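Local coordinates for protein alpha-fucosidase (Bifidobacterium bifidum, PDB 2EAB) that probably releases alpha-1,2-linked L-fucose from glycans by hydrolysis, the chain being the catalytic region of a larger, calcium-binding glycoside hydrolase of family 95, at residues L124-Q133 with W492-W503; Y795-L805 with Q846-G854. All coordinates share one frame; numbering follows the deposited sequence.

In the fold
Contact 1 comes first along the chain: it pairs 124-133, in the N-terminal region of the family 65 type, with 492-503 in the family 95 catalytic region, closing a loop of 358 residues rich in both strand and helix. The N-terminal and catalytic regions are thereby tied to each other. Contact 2, between 795-805 and 846-854, opens only after contact 1 has closed, so the two neither nest nor cross. Its loop is short, 40 residues without a helix, and it stays inside the C-terminal beta region. The contacts lie on opposite sides of the chain's centre, their own centres about 43 Å apart.

Contact 1: residues L124-Q133 with W492-W503; sequences LTGGENAAEQ and WTAPGQSFSWGW
Gln133 lays its side chain over one face of the Trp492 indole, with CG 3.6 Å from the centroid of the five-membered ring in a CH-pi contact. Its CG stands anti to the backbone N (chi1 -175°) and the chain beyond is extended, which brings the amide over the NE1 side of the indole, their planes 18° apart, and NE2 goes on to a hydrogen bond with Glu486. Glu132 meets the same indole through CB, 3.7 Å from Trp492 CZ3, while its carboxylate stands nearly perpendicular to the ring and is held by Ser87.

At the other end Leu124 lies alongside Phe499, and both side chains rest on one face of Trp503. Leu124 CD1 lies over the six-membered ring of Trp503, 4.1 Å from the centroid and close to the ring normal, and Leu124 CB is 3.8 Å from CD1 of Phe499, whose edge also receives the Leu124 carbonyl.

Between these ends the backbones run close. Gly126 N donates to Gly496 O at 3.1 Å, the donor well above the carbonyl plane. A water donates to that same oxygen and to Leu124 O, so Gly496 O is gripped twice. Two further waters bridge Gly127 O to Gln497 N and Glu128 O to Gln497 OE1, while Gln497 CG lies 3.4 Å from Glu128 CA. Gly127 has positive phi, a conformation that glycine adopts most readily.

Asn129 caps the short helix 130-133 through OD1, which accepts from Ala131 N at 2.9 Å. The contact joins loops of the N-terminal and catalytic regions: Leu124 packs also on helix 103-113 and on Val562 of strand 558-565, Phe499 touches Tyr564 of the same strand, and Pro495 and Trp503 rest on Tyr462 of helix 452-463.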
loop_
_atom_site.group_PDB
_atom_site.type_symbol
_atom_site.label_atom_id
_atom_site.label_comp_id
_atom_site.label_asym_id
_atom_site.label_seq_id
_atom_site.Cartn_x
_atom_site.Cartn_y
_atom_site.Cartn_z
ATOM N N LEU A 124 -1.118 -17.544 -22.781
ATOM C CA LEU A 124 -1.855 -16.408 -22.214
ATOM C C LEU A 124 -0.897 -15.342 -21.706
ATOM O O LEU A 124 -0.687 -15.182 -20.504
ATOM C CB LEU A 124 -2.829 -16.863 -21.124
ATOM C CG LEU A 124 -4.033 -17.677 -21.608
ATOM C CD1 LEU A 124 -4.781 -18.227 -20.414
ATOM C CD2 LEU A 124 -4.963 -16.848 -22.492
ATOM N N THR A 125 -0.302 -14.627 -22.656
ATOM C CA THR A 125 0.743 -13.652 -22.361
ATOM C C THR A 125 0.567 -12.368 -23.168
ATOM O O THR A 125 -0.242 -12.298 -24.096
ATOM C CB THR A 125 2.151 -14.224 -22.659
ATOM O OG1 THR A 125 2.233 -14.582 -24.042
ATOM C CG2 THR A 125 2.454 -15.437 -21.802
ATOM N N GLY A 126 1.347 -11.359 -22.790
ATOM C CA GLY A 126 1.408 -10.085 -23.496
ATOM C C GLY A 126 2.597 -9.308 -22.977
ATOM O O GLY A 126 3.490 -9.879 -22.347
ATOM N N GLY A 127 2.620 -8.012 -23.267
ATOM C CA GLY A 127 3.545 -7.101 -22.604
ATOM C C GLY A 127 5.014 -7.358 -22.898
ATOM O O GLY A 127 5.857 -7.292 -22.004
ATOM N N GLU A 128 5.334 -7.621 -24.161
ATOM C CA GLU A 128 6.693 -8.021 -24.534
ATOM C C GLU A 128 7.693 -6.882 -24.655
ATOM O O GLU A 128 8.897 -7.116 -24.550
ATOM C CB GLU A 128 6.693 -8.833 -25.830
ATOM C CG GLU A 128 5.741 -10.026 -25.839
ATOM C CD GLU A 128 4.314 -9.669 -26.247
ATOM O OE1 GLU A 128 4.042 -8.490 -26.567
ATOM O OE2 GLU A 128 3.460 -10.581 -26.256
ATOM N N ASN A 129 7.205 -5.665 -24.880
ATOM C CA ASN A 129 8.076 -4.525 -25.161
ATOM C C ASN A 129 8.360 -3.727 -23.894
ATOM O O ASN A 129 7.491 -3.000 -23.402
ATOM C CB ASN A 129 7.458 -3.635 -26.246
ATOM C CG ASN A 129 8.407 -2.528 -26.719
ATOM O OD1 ASN A 129 9.351 -2.165 -26.022
ATOM N ND2 ASN A 129 8.147 -1.982 -27.905
ATOM N N ALA A 130 9.573 -3.874 -23.364
ATOM C CA ALA A 130 9.950 -3.231 -22.105
ATOM C C ALA A 130 9.953 -1.702 -22.174
ATOM O O ALA A 130 9.796 -1.044 -21.145
ATOM C CB ALA A 130 11.296 -3.748 -21.624
ATOM N N ALA A 131 10.146 -1.149 -23.374
ATOM C CA ALA A 131 10.075 0.298 -23.585
ATOM C C ALA A 131 8.641 0.810 -23.508
ATOM O O ALA A 131 8.408 1.945 -23.100
ATOM C CB ALA A 131 10.699 0.674 -24.917
ATOM N N GLU A 132 7.689 -0.019 -23.930
ATOM C CA GLU A 132 6.267 0.313 -23.790
ATOM C C GLU A 132 5.810 0.189 -22.346
ATOM O O GLU A 132 5.012 0.994 -21.865
ATOM C CB GLU A 132 5.402 -0.603 -24.647
ATOM C CG GLU A 132 5.418 -0.322 -26.135
ATOM C CD GLU A 132 4.381 -1.138 -26.876
ATOM O OE1 GLU A 132 3.900 -2.151 -26.322
ATOM O OE2 GLU A 132 4.035 -0.758 -28.013
ATOM N N GLN A 133 6.292 -0.838 -21.656
ATOM C CA GLN A 133 5.924 -1.018 -20.264
ATOM C C GLN A 133 6.433 0.163 -19.446
ATOM O O GLN A 133 5.679 0.779 -18.693
ATOM C CB GLN A 133 6.499 -2.317 -19.723
ATOM C CG GLN A 133 6.039 -2.602 -18.302
ATOM C CD GLN A 133 6.355 -4.007 -17.832
ATOM O OE1 GLN A 133 6.857 -4.849 -18.589
ATOM N NE2 GLN A 133 6.042 -4.273 -16.569
ATOM N N TRP A 492 -1.201 -0.335 -18.533
ATOM C CA TRP A 492 -0.523 -1.586 -18.884
ATOM C C TRP A 492 -1.266 -2.736 -18.198
ATOM O O TRP A 492 -0.801 -3.319 -17.206
ATOM C CB TRP A 492 0.924 -1.507 -18.416
ATOM C CG TRP A 492 1.848 -2.600 -18.861
ATOM C CD1 TRP A 492 2.324 -3.630 -18.101
ATOM C CD2 TRP A 492 2.462 -2.733 -20.147
ATOM N NE1 TRP A 492 3.185 -4.412 -18.842
ATOM C CE2 TRP A 492 3.291 -3.876 -20.097
ATOM C CE3 TRP A 492 2.385 -2.002 -21.339
ATOM C CZ2 TRP A 492 4.044 -4.296 -21.191
ATOM C CZ3 TRP A 492 3.139 -2.420 -22.423
ATOM C CH2 TRP A 492 3.951 -3.561 -22.343
ATOM N N THR A 493 -2.436 -3.050 -18.746
ATOM C CA THR A 493 -3.359 -3.998 -18.136
ATOM C C THR A 493 -3.248 -5.383 -18.754
ATOM O O THR A 493 -3.864 -6.330 -18.264
ATOM C CB THR A 493 -4.821 -3.503 -18.202
ATOM O OG1 THR A 493 -5.171 -3.207 -19.560
ATOM C CG2 THR A 493 -4.978 -2.233 -17.388
ATOM N N ALA A 494 -2.450 -5.510 -19.813
ATOM C CA ALA A 494 -2.175 -6.824 -20.382
ATOM C C ALA A 494 -1.493 -7.727 -19.364
ATOM O O ALA A 494 -0.832 -7.246 -18.443
ATOM C CB ALA A 494 -1.295 -6.693 -21.599
ATOM N N PRO A 495 -1.612 -9.047 -19.554
ATOM C CA PRO A 495 -0.769 -9.950 -18.787
ATOM C C PRO A 495 0.677 -9.831 -19.275
ATOM O O PRO A 495 0.932 -9.371 -20.400
ATOM C CB PRO A 495 -1.343 -11.326 -19.117
ATOM C CG PRO A 495 -1.921 -11.162 -20.479
ATOM C CD PRO A 495 -2.459 -9.763 -20.523
ATOM N N GLY A 496 1.613 -10.260 -18.434
ATOM C CA GLY A 496 3.028 -10.188 -18.755
ATOM C C GLY A 496 3.499 -11.281 -19.699
ATOM O O GLY A 496 2.726 -12.138 -20.136
ATOM N N GLN A 497 4.793 -11.235 -20.008
ATOM C CA GLN A 497 5.399 -12.032 -21.075
ATOM C C GLN A 497 5.510 -13.513 -20.776
ATOM O O GLN A 497 5.756 -14.302 -21.689
ATOM C CB GLN A 497 6.823 -11.562 -21.332
ATOM C CG GLN A 497 7.033 -10.334 -22.130
ATOM C CD GLN A 497 8.506 -10.166 -22.439
ATOM O OE1 GLN A 497 9.067 -10.900 -23.257
ATOM N NE2 GLN A 497 9.147 -9.217 -21.769
ATOM N N SER A 498 5.404 -13.880 -19.504
ATOM C CA SER A 498 5.441 -15.282 -19.108
ATOM C C SER A 498 4.317 -15.507 -18.115
ATOM O O SER A 498 4.154 -14.725 -17.175
ATOM C CB SER A 498 6.794 -15.648 -18.491
ATOM O OG SER A 498 6.886 -17.046 -18.254
ATOM N N PHE A 499 3.559 -16.578 -18.320
ATOM C CA PHE A 499 2.327 -16.824 -17.572
ATOM C C PHE A 499 2.501 -16.854 -16.050
ATOM O O PHE A 499 1.718 -16.244 -15.317
ATOM C CB PHE A 499 1.676 -18.130 -18.054
ATOM C CG PHE A 499 0.321 -18.407 -17.446
ATOM C CD1 PHE A 499 -0.835 -17.953 -18.068
ATOM C CD2 PHE A 499 0.190 -19.138 -16.265
ATOM C CE1 PHE A 499 -2.097 -18.210 -17.524
ATOM C CE2 PHE A 499 -1.075 -19.393 -15.714
ATOM C CZ PHE A 499 -2.211 -18.924 -16.347
ATOM N N SER A 500 3.515 -17.575 -15.573
ATOM C CA SER A 500 3.625 -17.861 -14.139
ATOM C C SER A 500 3.598 -16.599 -13.281
ATOM O O SER A 500 2.911 -16.560 -12.260
ATOM C CB SER A 500 4.869 -18.696 -13.823
ATOM O OG SER A 500 6.063 -17.971 -14.064
ATOM N N TRP A 501 4.347 -15.579 -13.696
ATOM C CA TRP A 501 4.367 -14.301 -12.985
ATOM C C TRP A 501 3.525 -13.223 -13.657
ATOM O O TRP A 501 3.238 -12.194 -13.040
ATOM C CB TRP A 501 5.803 -13.793 -12.768
ATOM C CG TRP A 501 6.629 -13.674 -14.023
ATOM C CD1 TRP A 501 7.560 -14.566 -14.475
ATOM C CD2 TRP A 501 6.604 -12.601 -14.977
ATOM N NE1 TRP A 501 8.115 -14.119 -15.651
ATOM C CE2 TRP A 501 7.545 -12.918 -15.984
ATOM C CE3 TRP A 501 5.875 -11.410 -15.085
ATOM C CZ2 TRP A 501 7.781 -12.078 -17.081
ATOM C CZ3 TRP A 501 6.112 -10.576 -16.176
ATOM C CH2 TRP A 501 7.052 -10.920 -17.162
ATOM N N GLY A 502 3.135 -13.453 -14.910
ATOM C CA GLY A 502 2.486 -12.417 -15.708
ATOM C C GLY A 502 0.971 -12.415 -15.726
ATOM O O GLY A 502 0.368 -11.367 -15.967
ATOM N N TRP A 503 0.357 -13.574 -15.495
ATOM C CA TRP A 503 -1.094 -13.733 -15.594
ATOM C C TRP A 503 -1.701 -13.849 -14.207
ATOM O O TRP A 503 -1.342 -14.742 -13.443
ATOM C CB TRP A 503 -1.428 -14.978 -16.420
ATOM C CG TRP A 503 -2.894 -15.294 -16.494
ATOM C CD1 TRP A 503 -3.625 -16.024 -15.597
ATOM C CD2 TRP A 503 -3.806 -14.896 -17.524
ATOM N NE1 TRP A 503 -4.931 -16.113 -16.012
ATOM C CE2 TRP A 503 -5.073 -15.421 -17.186
ATOM C CE3 TRP A 503 -3.676 -14.155 -18.705
ATOM C CZ2 TRP A 503 -6.202 -15.222 -17.982
ATOM C CZ3 TRP A 503 -4.800 -13.948 -19.488
ATOM C CH2 TRP A 503 -6.046 -14.480 -19.123
HETATM O O HOH W 1 1.055 -13.897 -18.659
HETATM O O HOH W 2 5.860 -8.557 -19.550
HETATM O O HOH W 3 10.337 -9.360 -25.030
#

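Contact 2: residues Y795-L805 with Q846-G854; sequences YVNYTNILPAL and QAAVKITAG
Strands 799-801 and 847-851 run parallel, their axes 4.6 Å apart at closest approach and 23° from aligned. The ladder alternates in the parallel manner: Thr799 N donates to Ala848 O and Ile801 N to Lys850 O, while Thr799 O accepts from Lys850 N and Ile801 O from Thr852 N.

On one face the Asn800 amide reaches across to Thr852, whose OG1 donates to OD1 at 2.7 Å in the carbonyl plane, on a lone pair. A water links Asn800 ND2, Lys850 NZ and Thr852 OG1. Lys850, fully extended, runs alongside Tyr798, its CB 3.7 Å from Tyr798 CE1; the phenol OH bonds to Asp695. With a leucine in place of Asn800, the Thr852 hydroxyl would probably lose its acceptor and the shared water one of its mates.

The face of Thr799, Ile801, Val849 and Ile851 is mainly aliphatic, with Ile801 CG1 3.9 Å from Val849 CG1 and Ile801 CB near Ile851 CG1. Beyond the strand ends, Leu802 CB packs on Ala853 CB at 3.8 Å.

This parallel pair lies within the mixed sheet of the C-terminal beta region, whose Ile801 side packs against strands 823-830 and 833-841 in a face-to-face, sandwich-like arrangement.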
loop_
_atom_site.group_PDB
_atom_site.type_symbol
_atom_site.label_atom_id
_atom_site.label_comp_id
_atom_site.label_asym_id
_atom_site.label_seq_id
_atom_site.Cartn_x
_atom_site.Cartn_y
_atom_site.Cartn_z
ATOM N N TYR A 795 -24.362 -10.410 13.457
ATOM C CA TYR A 795 -23.828 -9.065 13.641
ATOM C C TYR A 795 -22.613 -8.955 12.739
ATOM O O TYR A 795 -21.569 -9.557 12.997
ATOM C CB TYR A 795 -23.491 -8.794 15.113
ATOM C CG TYR A 795 -24.633 -9.154 16.039
ATOM C CD1 TYR A 795 -25.523 -8.190 16.509
ATOM C CD2 TYR A 795 -24.842 -10.484 16.419
ATOM C CE1 TYR A 795 -26.591 -8.552 17.344
ATOM C CE2 TYR A 795 -25.892 -10.848 17.242
ATOM C CZ TYR A 795 -26.753 -9.879 17.701
ATOM O OH TYR A 795 -27.789 -10.254 18.521
ATOM N N VAL A 796 -22.787 -8.208 11.656
ATOM C CA VAL A 796 -21.800 -8.122 10.592
ATOM C C VAL A 796 -20.821 -6.996 10.889
ATOM O O VAL A 796 -21.229 -5.889 11.263
ATOM C CB VAL A 796 -22.496 -7.894 9.231
ATOM C CG1 VAL A 796 -21.480 -7.727 8.114
ATOM C CG2 VAL A 796 -23.449 -9.044 8.914
ATOM N N ASN A 797 -19.531 -7.274 10.697
ATOM C CA ASN A 797 -18.475 -6.293 10.927
ATOM C C ASN A 797 -18.487 -5.763 12.357
ATOM O O ASN A 797 -18.345 -4.566 12.591
ATOM C CB ASN A 797 -18.541 -5.163 9.888
ATOM C CG ASN A 797 -18.231 -5.653 8.488
ATOM O OD1 ASN A 797 -17.780 -6.780 8.312
ATOM N ND2 ASN A 797 -18.468 -4.810 7.492
ATOM N N TYR A 798 -18.650 -6.669 13.317
ATOM C CA TYR A 798 -18.640 -6.271 14.716
ATOM C C TYR A 798 -17.253 -5.763 15.105
ATOM O O TYR A 798 -16.230 -6.192 14.543
ATOM C CB TYR A 798 -19.104 -7.418 15.631
ATOM C CG TYR A 798 -18.182 -8.620 15.681
ATOM C CD1 TYR A 798 -17.131 -8.677 16.594
ATOM C CD2 TYR A 798 -18.377 -9.709 14.838
ATOM C CE1 TYR A 798 -16.281 -9.778 16.657
ATOM C CE2 TYR A 798 -17.532 -10.820 14.891
ATOM C CZ TYR A 798 -16.485 -10.838 15.799
ATOM O OH TYR A 798 -15.630 -11.915 15.878
ATOM N N THR A 799 -17.236 -4.827 16.044
ATOM C CA THR A 799 -16.012 -4.224 16.543
ATOM C C THR A 799 -15.374 -5.169 17.549
ATOM O O THR A 799 -15.979 -5.471 18.579
ATOM C CB THR A 799 -16.324 -2.881 17.226
ATOM O OG1 THR A 799 -17.070 -2.051 16.332
ATOM C CG2 THR A 799 -15.056 -2.163 17.660
ATOM N N ASN A 800 -14.158 -5.627 17.257
ATOM C CA ASN A 800 -13.471 -6.603 18.092
ATOM C C ASN A 800 -12.243 -5.977 18.735
ATOM O O ASN A 800 -11.233 -5.726 18.068
ATOM C CB ASN A 800 -13.107 -7.840 17.263
ATOM C CG ASN A 800 -12.568 -8.978 18.103
ATOM O OD1 ASN A 800 -12.314 -8.821 19.302
ATOM N ND2 ASN A 800 -12.382 -10.134 17.472
ATOM N N ILE A 801 -12.358 -5.714 20.035
ATOM C CA ILE A 801 -11.330 -5.050 20.820
ATOM C C ILE A 801 -10.268 -6.044 21.293
ATOM O O ILE A 801 -10.581 -7.060 21.921
ATOM C CB ILE A 801 -11.967 -4.346 22.051
ATOM C CG1 ILE A 801 -13.059 -3.351 21.625
ATOM C CG2 ILE A 801 -10.909 -3.701 22.943
ATOM C CD1 ILE A 801 -12.589 -2.204 20.735
ATOM N N LEU A 802 -9.011 -5.721 20.990
ATOM C CA LEU A 802 -7.841 -6.504 21.410
ATOM C C LEU A 802 -7.941 -7.990 21.038
ATOM O O LEU A 802 -7.839 -8.862 21.899
ATOM C CB LEU A 802 -7.566 -6.308 22.909
ATOM C CG LEU A 802 -7.266 -4.865 23.329
ATOM C CD1 LEU A 802 -7.198 -4.753 24.843
ATOM C CD2 LEU A 802 -5.980 -4.334 22.691
ATOM N N PRO A 803 -8.157 -8.281 19.741
ATOM C CA PRO A 803 -8.344 -9.659 19.281
ATOM C C PRO A 803 -7.079 -10.522 19.268
ATOM O O PRO A 803 -7.181 -11.743 19.271
ATOM C CB PRO A 803 -8.858 -9.474 17.854
ATOM C CG PRO A 803 -8.236 -8.184 17.422
ATOM C CD PRO A 803 -8.274 -7.314 18.634
ATOM N N ALA A 804 -5.906 -9.899 19.233
ATOM C CA ALA A 804 -4.648 -10.645 19.183
ATOM C C ALA A 804 -3.560 -9.860 19.904
ATOM O O ALA A 804 -2.526 -9.499 19.334
ATOM C CB ALA A 804 -4.256 -10.969 17.739
ATOM N N LEU A 805 -3.815 -9.608 21.185
ATOM C CA LEU A 805 -2.915 -8.830 22.016
ATOM C C LEU A 805 -1.754 -9.705 22.482
ATOM O O LEU A 805 -1.973 -10.741 23.112
ATOM C CB LEU A 805 -3.667 -8.269 23.220
ATOM C CG LEU A 805 -2.846 -7.475 24.239
ATOM C CD1 LEU A 805 -2.403 -6.141 23.661
ATOM C CD2 LEU A 805 -3.653 -7.277 25.507
ATOM N N GLN A 846 -25.511 0.788 14.436
ATOM C CA GLN A 846 -25.595 -0.072 15.605
ATOM C C GLN A 846 -24.202 -0.525 16.021
ATOM O O GLN A 846 -23.407 -0.939 15.176
ATOM C CB GLN A 846 -26.444 -1.296 15.296
ATOM C CG GLN A 846 -26.593 -2.223 16.479
ATOM C CD GLN A 846 -27.344 -3.483 16.141
ATOM O OE1 GLN A 846 -26.950 -4.246 15.254
ATOM N NE2 GLN A 846 -28.430 -3.716 16.850
ATOM N N ALA A 847 -23.914 -0.426 17.316
ATOM C CA ALA A 847 -22.670 -0.954 17.864
ATOM C C ALA A 847 -22.830 -2.408 18.285
ATOM O O ALA A 847 -23.843 -2.787 18.872
ATOM C CB ALA A 847 -22.185 -0.114 19.024
ATOM N N ALA A 848 -21.823 -3.213 17.962
ATOM C CA ALA A 848 -21.749 -4.603 18.386
ATOM C C ALA A 848 -20.284 -4.835 18.709
ATOM O O ALA A 848 -19.433 -4.807 17.809
ATOM C CB ALA A 848 -22.239 -5.536 17.289
ATOM N N VAL A 849 -19.987 -5.003 19.996
ATOM C CA VAL A 849 -18.614 -4.947 20.482
ATOM C C VAL A 849 -18.207 -6.233 21.196
ATOM O O VAL A 849 -18.825 -6.620 22.198
ATOM C CB VAL A 849 -18.409 -3.733 21.426
ATOM C CG1 VAL A 849 -16.956 -3.628 21.852
ATOM C CG2 VAL A 849 -18.860 -2.440 20.753
ATOM N N LYS A 850 -17.173 -6.888 20.665
ATOM C CA LYS A 850 -16.506 -7.994 21.337
ATOM C C LYS A 850 -15.297 -7.425 22.055
ATOM O O LYS A 850 -14.603 -6.555 21.521
ATOM C CB LYS A 850 -16.042 -9.039 20.319
ATOM C CG LYS A 850 -15.529 -10.332 20.942
ATOM C CD LYS A 850 -15.106 -11.353 19.896
ATOM C CE LYS A 850 -14.609 -12.627 20.560
ATOM N NZ LYS A 850 -14.192 -13.651 19.559
ATOM N N ILE A 851 -15.042 -7.911 23.266
ATOM C CA ILE A 851 -13.813 -7.559 23.964
ATOM C C ILE A 851 -13.075 -8.866 24.201
ATOM O O ILE A 851 -13.384 -9.617 25.132
ATOM C CB ILE A 851 -14.068 -6.759 25.270
ATOM C CG1 ILE A 851 -14.796 -5.448 24.949
ATOM C CG2 ILE A 851 -12.750 -6.468 25.987
ATOM C CD1 ILE A 851 -15.264 -4.658 26.163
ATOM N N THR A 852 -12.132 -9.164 23.315
ATOM C CA THR A 852 -11.452 -10.450 23.361
ATOM C C THR A 852 -10.593 -10.561 24.618
ATOM O O THR A 852 -10.585 -11.597 25.288
ATOM C CB THR A 852 -10.633 -10.680 22.084
ATOM O OG1 THR A 852 -11.532 -10.796 20.979
ATOM C CG2 THR A 852 -9.819 -11.952 22.173
ATOM N N ALA A 853 -9.888 -9.484 24.939
ATOM C CA ALA A 853 -9.080 -9.424 26.145
ATOM C C ALA A 853 -9.919 -8.885 27.307
ATOM O O ALA A 853 -9.778 -7.725 27.712
ATOM C CB ALA A 853 -7.841 -8.572 25.907
ATOM N N GLY A 854 -10.809 -9.732 27.821
ATOM C CA GLY A 854 -11.624 -9.391 28.987
ATOM C C GLY A 854 -13.020 -9.985 29.011
ATOM O O GLY A 854 -13.542 -10.285 30.091
HETATM O O HOH W 4 -19.511 -1.119 17.033
HETATM O O HOH W 5 -11.707 -12.557 18.933
#